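Local structure of phiAB6 tailspike (Unidentified phage, 5JS4) at residues A[608-613]-A[622-627]; A[658-663]-A[708-713]; A[328-333]-A[353-358]; A[358-363]-A[381-386]; A[467-472]-A[499-504]. The protein fragments the exopolysaccharide of Acinetobacter baumannii as the trimeric, beta-helical tailspike of a bacteriophage, probably during attachment to the host cell. All blocks are in the same frame, centred on the assembly; numbering follows the deposited sequence.

Interaction 1 of 5, residues A[608-613]-A[622-627]; sequences APMMLT and QNNNGW
Two amide side chains of segment 622-627 carry the polar part of this contact with strand 610-613. Asn624 ND2 donates to Met611 O at 2.9 Å, with the acceptor close to the plane of the amide but the N-H arriving 38° above the carbonyl plane. Asn624 OD1 accepts from Ala605 N of the second subunit, extending the contact into the trimer. Thr613 N donates to Gln622 OE1, also at 2.9 Å; CG of Gln622 lies anti to its backbone N (chi1 -168°), and the extended chain beyond carries the amide to the strand. One water donates to both Met611 O and Gln622 OE1, closing a bridge between the two bonded sites.

Sulfur contacts are softer. Asn625 ND2 makes a weak bond to Met610 SD at 3.6 Å, its stronger partner being Lys588 O, and the same sulfur stands obliquely to the six-membered ring of Trp627 in a Met-aromatic contact.

The apolar part rests on Leu612: CD1 meets Asn624 CB at 4.0 Å, while CD2 approaches Trp627 CB at 4.1 Å. Paired backbone bonds between Asn624 and Trp627 close a type I' turn, with an Asx motif at Asn623: a tight beta hairpin docked by its side chains on a neighbouring strand.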
# COMPACT_ATOMS: atom_id res chain seq x y z
N ALA A 608 17.51 40.63 -10.66
CA ALA A 608 18.83 40.10 -10.99
C ALA A 608 19.14 40.53 -12.42
O ALA A 608 18.70 39.88 -13.36
CB ALA A 608 18.86 38.58 -10.86
N PRO A 609 19.86 41.65 -12.60
CA PRO A 609 20.06 42.17 -13.96
C PRO A 609 21.05 41.36 -14.78
O PRO A 609 21.84 40.60 -14.23
CB PRO A 609 20.63 43.57 -13.71
CG PRO A 609 21.35 43.44 -12.42
CD PRO A 609 20.52 42.49 -11.59
N MET A 610 20.99 41.53 -16.09
CA MET A 610 22.09 41.09 -16.94
C MET A 610 23.28 41.99 -16.66
O MET A 610 23.14 43.20 -16.52
CB MET A 610 21.71 41.18 -18.42
CG MET A 610 20.73 40.10 -18.84
SD MET A 610 20.27 40.18 -20.58
CE MET A 610 19.03 41.46 -20.56
N MET A 611 24.46 41.38 -16.55
CA MET A 611 25.70 42.13 -16.44
C MET A 611 26.60 41.77 -17.61
O MET A 611 26.62 40.63 -18.06
CB MET A 611 26.40 41.84 -15.11
CG MET A 611 25.52 42.20 -13.92
SD MET A 611 26.37 42.12 -12.33
CE MET A 611 27.11 43.74 -12.27
N LEU A 612 27.31 42.77 -18.11
CA LEU A 612 28.09 42.62 -19.33
C LEU A 612 29.27 43.57 -19.26
O LEU A 612 29.09 44.74 -18.95
CB LEU A 612 27.19 42.93 -20.52
CG LEU A 612 27.78 42.89 -21.93
CD1 LEU A 612 28.33 41.51 -22.27
CD2 LEU A 612 26.72 43.29 -22.93
N THR A 613 30.47 43.06 -19.53
CA THR A 613 31.67 43.86 -19.41
C THR A 613 32.42 43.98 -20.73
O THR A 613 32.56 43.01 -21.47
CB THR A 613 32.56 43.32 -18.26
OG1 THR A 613 31.91 43.61 -17.01
CG2 THR A 613 33.94 43.95 -18.26
N GLN A 622 32.87 39.87 -24.94
CA GLN A 622 31.96 39.16 -24.06
C GLN A 622 30.54 39.35 -24.59
O GLN A 622 30.19 40.42 -25.07
CB GLN A 622 32.09 39.71 -22.64
CG GLN A 622 31.41 38.87 -21.59
CD GLN A 622 31.59 39.46 -20.21
OE1 GLN A 622 30.74 40.20 -19.74
NE2 GLN A 622 32.71 39.15 -19.57
N ASN A 623 29.75 38.30 -24.51
CA ASN A 623 28.36 38.33 -24.97
C ASN A 623 27.47 37.82 -23.85
O ASN A 623 27.72 36.76 -23.29
CB ASN A 623 28.21 37.48 -26.23
CG ASN A 623 26.81 37.56 -26.83
OD1 ASN A 623 25.82 37.25 -26.17
ND2 ASN A 623 26.73 37.94 -28.11
N ASN A 624 26.43 38.59 -23.52
CA ASN A 624 25.40 38.13 -22.61
C ASN A 624 24.06 38.14 -23.33
O ASN A 624 23.53 39.21 -23.63
CB ASN A 624 25.33 38.99 -21.35
CG ASN A 624 24.35 38.45 -20.31
OD1 ASN A 624 23.50 37.63 -20.61
ND2 ASN A 624 24.48 38.93 -19.08
N ASN A 625 23.54 36.95 -23.64
CA ASN A 625 22.16 36.81 -24.10
C ASN A 625 21.90 37.48 -25.44
O ASN A 625 20.77 37.88 -25.72
CB ASN A 625 21.21 37.38 -23.03
CG ASN A 625 19.85 36.71 -23.04
OD1 ASN A 625 19.64 35.68 -23.67
ND2 ASN A 625 18.90 37.30 -22.31
N GLY A 626 22.93 37.60 -26.27
CA GLY A 626 22.81 38.24 -27.58
C GLY A 626 23.21 39.70 -27.63
O GLY A 626 23.07 40.34 -28.68
N TRP A 627 23.67 40.25 -26.51
CA TRP A 627 24.24 41.60 -26.46
C TRP A 627 25.75 41.55 -26.23
O TRP A 627 26.24 40.72 -25.47
CB TRP A 627 23.58 42.44 -25.35
CG TRP A 627 22.24 42.98 -25.73
CD1 TRP A 627 21.99 44.18 -26.32
CD2 TRP A 627 20.98 42.34 -25.56
NE1 TRP A 627 20.64 44.33 -26.53
CE2 TRP A 627 19.99 43.21 -26.07
CE3 TRP A 627 20.57 41.11 -25.02
CZ2 TRP A 627 18.63 42.90 -26.06
CZ3 TRP A 627 19.22 40.80 -25.01
CH2 TRP A 627 18.27 41.69 -25.54
O HOH W 1 28.34 38.75 -19.26
O HOH W 2 31.06 42.93 -24.52
O HOH W 3 33.70 42.65 -24.24

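Interaction 2 of 5, residues A[658-663]-A[708-713]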
# COMPACT_ATOMS: atom_id res chain seq x y z
N SER A 658 31.98 50.73 -13.29
CA SER A 658 33.17 51.49 -12.96
C SER A 658 34.23 51.36 -14.05
O SER A 658 34.49 50.25 -14.49
CB SER A 658 33.72 50.91 -11.67
OG SER A 658 32.70 50.82 -10.71
N PRO A 659 34.84 52.48 -14.48
CA PRO A 659 35.84 52.35 -15.54
C PRO A 659 37.25 52.07 -15.03
O PRO A 659 37.70 52.66 -14.05
CB PRO A 659 35.80 53.73 -16.21
CG PRO A 659 35.49 54.65 -15.08
CD PRO A 659 34.56 53.89 -14.18
N LEU A 660 37.93 51.15 -15.72
CA LEU A 660 39.37 50.95 -15.59
C LEU A 660 40.00 51.71 -16.74
O LEU A 660 39.81 51.34 -17.90
CB LEU A 660 39.70 49.46 -15.68
CG LEU A 660 39.28 48.61 -14.48
CD1 LEU A 660 39.07 47.16 -14.85
CD2 LEU A 660 40.32 48.72 -13.37
N MET A 661 40.73 52.78 -16.43
CA MET A 661 41.29 53.67 -17.44
C MET A 661 42.75 53.33 -17.74
O MET A 661 43.48 52.91 -16.85
CB MET A 661 41.21 55.12 -16.97
CG MET A 661 39.80 55.58 -16.63
SD MET A 661 38.63 55.49 -18.00
CE MET A 661 39.31 56.72 -19.11
N GLY A 662 43.14 53.49 -19.00
CA GLY A 662 44.56 53.47 -19.39
C GLY A 662 45.20 52.11 -19.59
O GLY A 662 46.09 51.96 -20.43
N SER A 663 44.77 51.12 -18.81
CA SER A 663 45.29 49.76 -18.90
C SER A 663 44.29 48.81 -18.27
O SER A 663 43.32 49.25 -17.65
CB SER A 663 46.61 49.65 -18.14
OG SER A 663 46.39 49.77 -16.75
N PRO A 708 37.75 54.10 -21.81
CA PRO A 708 38.20 53.17 -20.78
C PRO A 708 38.80 51.91 -21.41
O PRO A 708 38.48 51.58 -22.55
CB PRO A 708 36.91 52.82 -20.02
CG PRO A 708 35.95 53.91 -20.35
CD PRO A 708 36.30 54.33 -21.75
N HIS A 709 39.67 51.25 -20.67
CA HIS A 709 40.18 49.94 -21.09
C HIS A 709 39.12 48.87 -20.85
O HIS A 709 38.96 47.95 -21.65
CB HIS A 709 41.43 49.60 -20.30
CG HIS A 709 42.28 48.55 -20.95
ND1 HIS A 709 41.98 47.21 -20.88
CD2 HIS A 709 43.41 48.66 -21.68
CE1 HIS A 709 42.91 46.53 -21.54
NE2 HIS A 709 43.78 47.39 -22.03
N ARG A 710 38.39 49.00 -19.75
CA ARG A 710 37.42 48.00 -19.33
C ARG A 710 36.34 48.68 -18.50
O ARG A 710 36.63 49.56 -17.70
CB ARG A 710 38.11 46.89 -18.53
CG ARG A 710 37.20 45.86 -17.88
CD ARG A 710 38.01 44.74 -17.25
NE ARG A 710 37.17 43.78 -16.53
CZ ARG A 710 37.03 42.48 -16.81
NH1 ARG A 710 37.68 41.91 -17.83
NH2 ARG A 710 36.23 41.74 -16.06
N PHE A 711 35.09 48.28 -18.72
CA PHE A 711 33.98 48.74 -17.88
C PHE A 711 32.80 47.78 -17.97
O PHE A 711 32.64 47.05 -18.94
CB PHE A 711 33.55 50.17 -18.24
CG PHE A 711 32.90 50.30 -19.59
CD1 PHE A 711 33.67 50.52 -20.72
CD2 PHE A 711 31.51 50.23 -19.73
CE1 PHE A 711 33.07 50.65 -21.97
CE2 PHE A 711 30.92 50.37 -20.97
CZ PHE A 711 31.70 50.58 -22.09
N THR A 712 31.98 47.82 -16.93
CA THR A 712 30.82 46.97 -16.78
C THR A 712 29.55 47.77 -17.03
O THR A 712 29.51 48.97 -16.76
CB THR A 712 30.78 46.42 -15.34
OG1 THR A 712 31.93 45.58 -15.13
CG2 THR A 712 29.51 45.62 -15.05
N VAL A 713 28.53 47.10 -17.56
CA VAL A 713 27.16 47.61 -17.53
C VAL A 713 26.24 46.56 -16.92
O VAL A 713 26.51 45.36 -16.99
CB VAL A 713 26.64 48.02 -18.93
CG1 VAL A 713 27.61 48.99 -19.60
CG2 VAL A 713 26.39 46.82 -19.82
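A classic beta bulge joins strand 654-661 to strand 708-715: His709 and Arg710 both face Leu660. Leu660 O accepts from His709 N at 2.8 Å and from Arg710 N at 3.3 Å, so two consecutive amides grip one oxygen. The bond from His709 N is bent (138° at the hydrogen), whereas the one from Arg710 N arrives in the carbonyl plane on a lone pair. In return Leu660 N donates to Arg710 O at 2.9 Å in an almost straight bond, 173° at the hydrogen, completing an antiparallel hydrogen-bonded pair.

On the face shared by Leu660 and Arg710 the side chains run side by side. Leu660 CD1 touches Arg710 CD at 3.6 Å, and the arginine chain, extended from CG to NE, takes its guanidinium onward to a salt bridge with Asp615. Met661 bends at chi2 and chi3, bringing SD back alongside Pro708 CB at 3.8 Å. Beyond the bulge, Ser663 C lies over one face of the His709 ring.

Strand 602-615 flanks strand 708-715 across from 654-661, Trp698 of strand 690-699 packs on Pro659 and Pro708, and Arg710 NH2 reaches Gly652 O and Asn651 OD1 of the second subunit.

Interaction 3 of 5, residues A[328-333]-A[353-358]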
# COMPACT_ATOMS: atom_id res chain seq x y z
N THR A 328 11.17 -34.65 -4.53
CA THR A 328 10.05 -33.97 -3.88
C THR A 328 9.02 -35.01 -3.43
O THR A 328 8.68 -35.92 -4.19
CB THR A 328 9.38 -32.95 -4.81
OG1 THR A 328 10.38 -32.16 -5.47
CG2 THR A 328 8.47 -32.04 -4.01
N ALA A 329 8.54 -34.86 -2.20
CA ALA A 329 7.64 -35.85 -1.59
C ALA A 329 6.30 -35.95 -2.31
O ALA A 329 5.77 -37.04 -2.52
CB ALA A 329 7.42 -35.53 -0.12
N PHE A 330 5.74 -34.79 -2.67
CA PHE A 330 4.49 -34.71 -3.42
C PHE A 330 4.74 -34.06 -4.77
O PHE A 330 5.30 -32.97 -4.84
CB PHE A 330 3.47 -33.87 -2.66
CG PHE A 330 2.83 -34.59 -1.51
CD1 PHE A 330 1.74 -35.42 -1.71
CD2 PHE A 330 3.30 -34.40 -0.21
CE1 PHE A 330 1.13 -36.07 -0.65
CE2 PHE A 330 2.69 -35.05 0.85
CZ PHE A 330 1.61 -35.88 0.63
N ILE A 331 4.31 -34.71 -5.85
CA ILE A 331 4.39 -34.13 -7.18
C ILE A 331 3.00 -33.94 -7.78
O ILE A 331 2.02 -34.54 -7.32
CB ILE A 331 5.29 -34.96 -8.13
CG1 ILE A 331 4.75 -36.39 -8.31
CG2 ILE A 331 6.71 -34.97 -7.60
CD1 ILE A 331 5.42 -37.16 -9.43
N ASN A 332 2.92 -33.09 -8.80
CA ASN A 332 1.68 -32.84 -9.55
C ASN A 332 0.52 -32.36 -8.69
O ASN A 332 -0.63 -32.77 -8.87
CB ASN A 332 1.27 -34.08 -10.36
CG ASN A 332 2.30 -34.44 -11.42
OD1 ASN A 332 2.85 -33.57 -12.09
ND2 ASN A 332 2.56 -35.73 -11.56
N CYS A 333 0.83 -31.47 -7.75
CA CYS A 333 -0.20 -30.89 -6.91
C CYS A 333 -1.14 -30.04 -7.75
O CYS A 333 -0.71 -29.38 -8.70
CB CYS A 333 0.43 -30.03 -5.82
SG CYS A 333 -0.75 -29.40 -4.61
N SER A 353 12.53 -32.41 -0.73
CA SER A 353 11.66 -31.24 -0.85
C SER A 353 10.21 -31.68 -0.63
O SER A 353 9.91 -32.87 -0.72
CB SER A 353 11.85 -30.58 -2.22
OG SER A 353 13.14 -30.01 -2.31
N PHE A 354 9.32 -30.73 -0.32
CA PHE A 354 7.96 -31.12 0.07
C PHE A 354 6.99 -31.31 -1.09
O PHE A 354 6.48 -32.41 -1.27
CB PHE A 354 7.35 -30.16 1.11
CG PHE A 354 5.93 -30.51 1.47
CD1 PHE A 354 5.60 -31.80 1.88
CD2 PHE A 354 4.92 -29.56 1.40
CE1 PHE A 354 4.30 -32.14 2.21
CE2 PHE A 354 3.61 -29.89 1.73
CZ PHE A 354 3.31 -31.18 2.13
N ILE A 355 6.73 -30.26 -1.86
CA ILE A 355 5.65 -30.32 -2.84
C ILE A 355 5.93 -29.52 -4.12
O ILE A 355 6.49 -28.43 -4.07
CB ILE A 355 4.31 -29.88 -2.19
CG1 ILE A 355 3.11 -30.24 -3.06
CG2 ILE A 355 4.35 -28.39 -1.84
CD1 ILE A 355 1.83 -30.42 -2.28
N GLU A 356 5.55 -30.11 -5.26
CA GLU A 356 5.64 -29.45 -6.55
C GLU A 356 4.25 -29.03 -7.01
O GLU A 356 3.33 -29.85 -7.04
CB GLU A 356 6.28 -30.37 -7.59
CG GLU A 356 7.74 -30.64 -7.31
CD GLU A 356 8.41 -31.55 -8.32
OE1 GLU A 356 7.84 -31.78 -9.41
OE2 GLU A 356 9.52 -32.03 -8.01
N ILE A 357 4.12 -27.75 -7.34
CA ILE A 357 2.84 -27.17 -7.76
C ILE A 357 3.08 -26.26 -8.96
O ILE A 357 4.08 -25.55 -9.01
CB ILE A 357 2.17 -26.41 -6.59
CG1 ILE A 357 0.79 -25.89 -7.01
CG2 ILE A 357 3.06 -25.27 -6.09
CD1 ILE A 357 -0.04 -25.34 -5.88
N ASP A 358 2.19 -26.30 -9.95
CA ASP A 358 2.37 -25.48 -11.14
C ASP A 358 2.15 -24.00 -10.83
O ASP A 358 1.33 -23.64 -9.99
CB ASP A 358 1.44 -25.93 -12.27
CG ASP A 358 1.84 -25.34 -13.61
OD1 ASP A 358 2.85 -25.78 -14.18
OD2 ASP A 358 1.14 -24.42 -14.07
O HOH W 4 10.90 -34.74 -7.46
O HOH W 5 5.12 -31.97 -10.28
O HOH W 6 -1.10 -27.09 -10.11
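Glu356 OE2 is gripped by Thr328 OG1, which donates to it at 2.7 Å, and by a water that also accepts from Thr328 N. The hydroxyl meets the carboxylate oxygen on its anti side, 16° out of the carboxylate plane. Glu356 is extended beyond CG, with CG anti to the carbonyl carbon (chi1 -68°), and its side chain crosses that of Thr328. The other oxygen, OE1, accepts from a second water, itself bound by Asn332 N, while Ile331 CG2 lies alongside at 3.8 Å. Both carboxylate oxygens are thus held from segment 328-333, which would fix the rotation of the group.

The backbones run parallel, as neighbouring coils do in a right-handed beta-helix of the pectate lyase-like kind. Phe330 N donates to Phe354 O and Phe330 O accepts from Glu356 N, each at 2.9 Å, so Phe330 straddles Ile355. Ala329 N bonds to Ser353 O, and after the corner at Asn332, Cys333 N reaches Glu356 O at 3.1 Å.

Away from the glutamate, Phe330, Ile355 and Cys333 point to the opposite face of the sheet. Phe330 CB packs on Ile355 CG1 at 3.7 Å, and Ile355 CD1 meets Cys333 SG at 3.6 Å. The Phe330 and Phe354 rings lie obliquely, with planes at 78° and their closest atoms, CD2 of Phe330 and CE1 of Phe354, 3.5 Å apart. On this apolar side Phe354 also meets Phe372, while Ile355 packs on Ile376 of strand 374-379, the next strand of the same parallel sheet.

Interaction 4 of 5, residues A[358-363]-A[381-386]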
# COMPACT_ATOMS: atom_id res chain seq x y z
N ASP A 358 2.19 -26.30 -9.95
CA ASP A 358 2.37 -25.48 -11.14
C ASP A 358 2.15 -24.00 -10.83
O ASP A 358 1.33 -23.64 -9.99
CB ASP A 358 1.44 -25.93 -12.27
CG ASP A 358 1.84 -25.34 -13.61
OD1 ASP A 358 2.85 -25.78 -14.18
OD2 ASP A 358 1.14 -24.42 -14.07
N GLY A 359 2.90 -23.15 -11.52
CA GLY A 359 2.83 -21.71 -11.29
C GLY A 359 1.57 -21.02 -11.77
O GLY A 359 1.26 -19.92 -11.31
N TYR A 360 0.84 -21.64 -12.71
CA TYR A 360 -0.38 -21.04 -13.26
C TYR A 360 -1.62 -21.46 -12.47
O TYR A 360 -2.01 -22.63 -12.50
CB TYR A 360 -0.54 -21.41 -14.74
CG TYR A 360 -1.81 -20.89 -15.40
CD1 TYR A 360 -2.19 -19.56 -15.30
CD2 TYR A 360 -2.62 -21.75 -16.15
CE1 TYR A 360 -3.35 -19.09 -15.91
CE2 TYR A 360 -3.78 -21.29 -16.76
CZ TYR A 360 -4.14 -19.96 -16.64
OH TYR A 360 -5.29 -19.51 -17.26
N LEU A 361 -2.22 -20.49 -11.78
CA LEU A 361 -3.43 -20.68 -10.97
C LEU A 361 -3.18 -21.53 -9.73
O LEU A 361 -3.32 -22.76 -9.76
CB LEU A 361 -4.59 -21.25 -11.79
CG LEU A 361 -5.01 -20.48 -13.04
CD1 LEU A 361 -6.30 -21.07 -13.59
CD2 LEU A 361 -5.19 -18.99 -12.77
N ALA A 362 -2.83 -20.86 -8.63
CA ALA A 362 -2.69 -21.53 -7.34
C ALA A 362 -3.25 -20.67 -6.22
O ALA A 362 -3.15 -19.44 -6.26
CB ALA A 362 -1.23 -21.84 -7.06
N ASN A 363 -3.86 -21.34 -5.25
CA ASN A 363 -4.21 -20.75 -3.96
C ASN A 363 -3.56 -21.57 -2.87
O ASN A 363 -3.97 -22.70 -2.61
CB ASN A 363 -5.73 -20.75 -3.76
CG ASN A 363 -6.45 -19.77 -4.65
OD1 ASN A 363 -6.16 -18.57 -4.63
ND2 ASN A 363 -7.39 -20.26 -5.44
N ALA A 381 6.33 -21.18 -14.47
CA ALA A 381 6.43 -19.80 -13.97
C ALA A 381 5.13 -19.35 -13.32
O ALA A 381 4.05 -19.84 -13.65
CB ALA A 381 6.81 -18.86 -15.10
N LEU A 382 5.25 -18.41 -12.38
CA LEU A 382 4.07 -17.86 -11.72
C LEU A 382 3.17 -17.14 -12.71
O LEU A 382 3.64 -16.44 -13.60
CB LEU A 382 4.45 -16.85 -10.63
CG LEU A 382 5.45 -17.24 -9.54
CD1 LEU A 382 5.62 -16.08 -8.58
CD2 LEU A 382 4.99 -18.48 -8.81
N VAL A 383 1.87 -17.31 -12.53
CA VAL A 383 0.86 -16.42 -13.11
C VAL A 383 -0.47 -16.73 -12.43
O VAL A 383 -0.92 -17.88 -12.43
CB VAL A 383 0.79 -16.52 -14.66
CG1 VAL A 383 1.00 -17.95 -15.15
CG2 VAL A 383 -0.50 -15.92 -15.20
N GLY A 384 -1.07 -15.72 -11.80
CA GLY A 384 -2.27 -15.93 -11.00
C GLY A 384 -2.00 -16.88 -9.84
O GLY A 384 -2.78 -17.80 -9.58
N PHE A 385 -0.88 -16.65 -9.15
CA PHE A 385 -0.37 -17.53 -8.10
C PHE A 385 -0.47 -16.79 -6.77
O PHE A 385 0.24 -15.81 -6.55
CB PHE A 385 1.08 -17.89 -8.42
CG PHE A 385 1.68 -18.93 -7.51
CD1 PHE A 385 2.26 -18.58 -6.30
CD2 PHE A 385 1.70 -20.27 -7.89
CE1 PHE A 385 2.84 -19.53 -5.48
CE2 PHE A 385 2.27 -21.23 -7.07
CZ PHE A 385 2.84 -20.86 -5.86
N ASN A 386 -1.33 -17.27 -5.88
CA ASN A 386 -1.61 -16.58 -4.63
C ASN A 386 -1.19 -17.42 -3.43
O ASN A 386 -1.61 -18.57 -3.29
CB ASN A 386 -3.09 -16.22 -4.56
CG ASN A 386 -3.53 -15.36 -5.73
OD1 ASN A 386 -4.45 -15.72 -6.46
ND2 ASN A 386 -2.85 -14.24 -5.92
O HOH W 7 -7.07 -16.82 -6.48
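Gly359 sits so close to the 381-386 segment that its CA touches Ala381 O at 3.2 Å; a CB built on it would fall into that oxygen and Leu382 N. Both chains turn a corner here while staying in parallel register. Val383 N donates to Gly359 O at 2.9 Å from 54° above the carbonyl plane, whereas Leu361 N reaches Val383 O almost head-on. Ala362 N to Gly384 O and Asn386 N to Ala362 O continue the ladder. Asp358 OD2 accepts from Tyr360 N, an Asx turn at the corner.

Phe385 has CG anti to its backbone N (chi1 -173°), which lays its CD2 against Ala362 CB at 3.4 Å; Gly359 O and Asp358 O lie at the ring edge. On the other face, Tyr360 CD1 packs against Val383 CG1 at 3.6 Å, and Leu361 CG covers one face of the tyrosine ring.

Asn363 and Asn386 stand side by side on successive beta-helical coils, amide planes 21° apart, and Asn386 ND2 bonds to Thr414 OG1 of the same chain. Tyr360 OH bonds to Tyr393 OH of the third subunit, and Asn389 ND2 of that subunit donates to Asn363 OD1. This implies polar groups turned to the trimer interface on the Tyr360 and Asn363 side, with apolar Ala362 and Phe385 packed on the other.

Interaction 5 of 5, residues A[467-472]-A[499-504]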
# COMPACT_ATOMS: atom_id res chain seq x y z
N GLU A 467 15.07 -9.92 10.89
CA GLU A 467 15.74 -9.98 12.19
C GLU A 467 16.66 -11.18 12.31
O GLU A 467 16.21 -12.32 12.42
CB GLU A 467 14.70 -9.98 13.32
CG GLU A 467 15.31 -9.95 14.72
CD GLU A 467 14.31 -9.62 15.81
OE1 GLU A 467 13.09 -9.59 15.53
OE2 GLU A 467 14.74 -9.38 16.95
N ASN A 468 17.96 -10.89 12.27
CA ASN A 468 19.04 -11.86 12.49
C ASN A 468 19.27 -12.82 11.33
O ASN A 468 18.38 -13.10 10.53
CB ASN A 468 18.85 -12.64 13.80
CG ASN A 468 18.75 -11.73 15.01
OD1 ASN A 468 19.36 -10.66 15.04
ND2 ASN A 468 17.99 -12.16 16.01
N LEU A 469 20.51 -13.32 11.26
CA LEU A 469 20.92 -14.27 10.24
C LEU A 469 21.37 -15.55 10.94
O LEU A 469 21.90 -15.48 12.05
CB LEU A 469 22.05 -13.68 9.40
CG LEU A 469 21.70 -12.40 8.63
CD1 LEU A 469 22.96 -11.65 8.22
CD2 LEU A 469 20.83 -12.70 7.42
N LYS A 470 21.15 -16.69 10.30
CA LYS A 470 21.43 -17.98 10.94
C LYS A 470 22.94 -18.19 11.11
O LYS A 470 23.41 -18.41 12.23
CB LYS A 470 20.82 -19.14 10.15
CG LYS A 470 20.71 -20.43 10.95
CD LYS A 470 19.80 -21.45 10.30
CE LYS A 470 19.60 -22.65 11.21
NZ LYS A 470 18.83 -23.75 10.57
N THR A 471 23.67 -18.14 10.00
CA THR A 471 25.14 -18.22 10.02
C THR A 471 25.83 -17.12 9.21
O THR A 471 26.99 -16.81 9.45
CB THR A 471 25.65 -19.59 9.51
OG1 THR A 471 25.22 -19.80 8.16
CG2 THR A 471 25.14 -20.72 10.40
N ALA A 472 25.12 -16.52 8.25
CA ALA A 472 25.66 -15.41 7.47
C ALA A 472 25.90 -14.18 8.34
O ALA A 472 25.30 -14.05 9.41
CB ALA A 472 24.73 -15.06 6.32
N GLY A 499 20.28 -7.19 13.07
CA GLY A 499 21.19 -8.32 13.19
C GLY A 499 21.94 -8.74 11.94
O GLY A 499 22.35 -9.89 11.83
N GLY A 500 22.13 -7.81 11.00
CA GLY A 500 22.97 -8.08 9.83
C GLY A 500 22.30 -7.87 8.49
O GLY A 500 22.97 -7.80 7.47
N TRP A 501 20.97 -7.79 8.48
CA TRP A 501 20.25 -7.54 7.24
C TRP A 501 20.57 -6.14 6.71
O TRP A 501 20.69 -5.19 7.48
CB TRP A 501 18.75 -7.69 7.42
CG TRP A 501 18.31 -9.08 7.68
CD1 TRP A 501 18.05 -9.65 8.89
CD2 TRP A 501 18.07 -10.10 6.70
NE1 TRP A 501 17.66 -10.95 8.74
CE2 TRP A 501 17.67 -11.26 7.40
CE3 TRP A 501 18.16 -10.15 5.31
CZ2 TRP A 501 17.35 -12.45 6.76
CZ3 TRP A 501 17.84 -11.35 4.66
CH2 TRP A 501 17.44 -12.48 5.39
N THR A 502 20.70 -6.04 5.39
CA THR A 502 20.96 -4.78 4.72
C THR A 502 19.92 -4.57 3.64
O THR A 502 19.12 -5.47 3.35
CB THR A 502 22.37 -4.76 4.10
OG1 THR A 502 22.53 -5.89 3.23
CG2 THR A 502 23.44 -4.79 5.19
N SER A 503 19.91 -3.38 3.04
CA SER A 503 18.95 -3.04 2.00
C SER A 503 19.58 -2.18 0.92
O SER A 503 20.39 -1.30 1.22
CB SER A 503 17.76 -2.29 2.60
OG SER A 503 16.88 -1.86 1.58
N LYS A 504 19.20 -2.44 -0.32
CA LYS A 504 19.58 -1.58 -1.44
C LYS A 504 18.38 -0.76 -1.93
O LYS A 504 18.41 -0.22 -3.03
CB LYS A 504 20.16 -2.43 -2.58
CG LYS A 504 21.56 -2.94 -2.29
CD LYS A 504 22.10 -3.79 -3.44
CE LYS A 504 23.60 -3.96 -3.35
NZ LYS A 504 24.04 -4.58 -2.07
O HOH W 8 22.37 -12.29 13.19
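Gly499 meets Asn468 near the ends of strands 460-469 and 495-498, on successive coils of the parallel beta-helix: their CA atoms are 4.2 Å apart. Asn468 OD1 touches Gly499 CA at 3.5 Å, where a CB would clash with that oxygen, and the positive phi also favours glycine. Gly499 O does not bond directly to Leu469 N. A water joins them instead, donating to Gly499 O at 2.8 Å and accepting from Leu469 N at 2.9 Å.

Gly500 is next, with Leu469 CD1 lying 3.8 Å from its carbonyl C. It has backbone angles that by themselves call for glycine, since a CB would be jammed against the preceding carbonyl.

Trp501 opens strand 501-502 and is the side chain of 499-504 that meets the other segment. Leu469 CD2 stands over one face of the six-membered ring in a CH-pi contact, 3.7 Å from the centroid and 20° off the normal. Phe444 also meets the indole, and Met447 and Lys475 pack on it, which agrees with its burial in an otherwise surface-lying contact. The indole also binds backbone: Trp501 NE1 donates to Asn468 O at 2.9 Å, a bent bond, 136° at the hydrogen, whose donor stands well above the carbonyl plane.

How the interactions relate
Interactions 3 and 4 are buried steps of the beta-helix: they share Asp358, and Ile357 packs on Ala362 and Phe385 between them. Both rest on parallel backbone ladders, but interaction 3 adds a carboxylate held by a hydroxyl and waters, whereas interaction 4 turns amides and a tyrosine to the third subunit. Interaction 5, also on the helix, is a surface contact with one direct hydrogen bond, no other chain touching it. Interactions 1 and 2, buried as well and about 16 Å apart between centres, lie in the C-terminal antiparallel region and meet through Thr613 and Thr712 on adjacent strands. Both touch the second subunit; side-chain amides dominate the first, a backbone bulge the second.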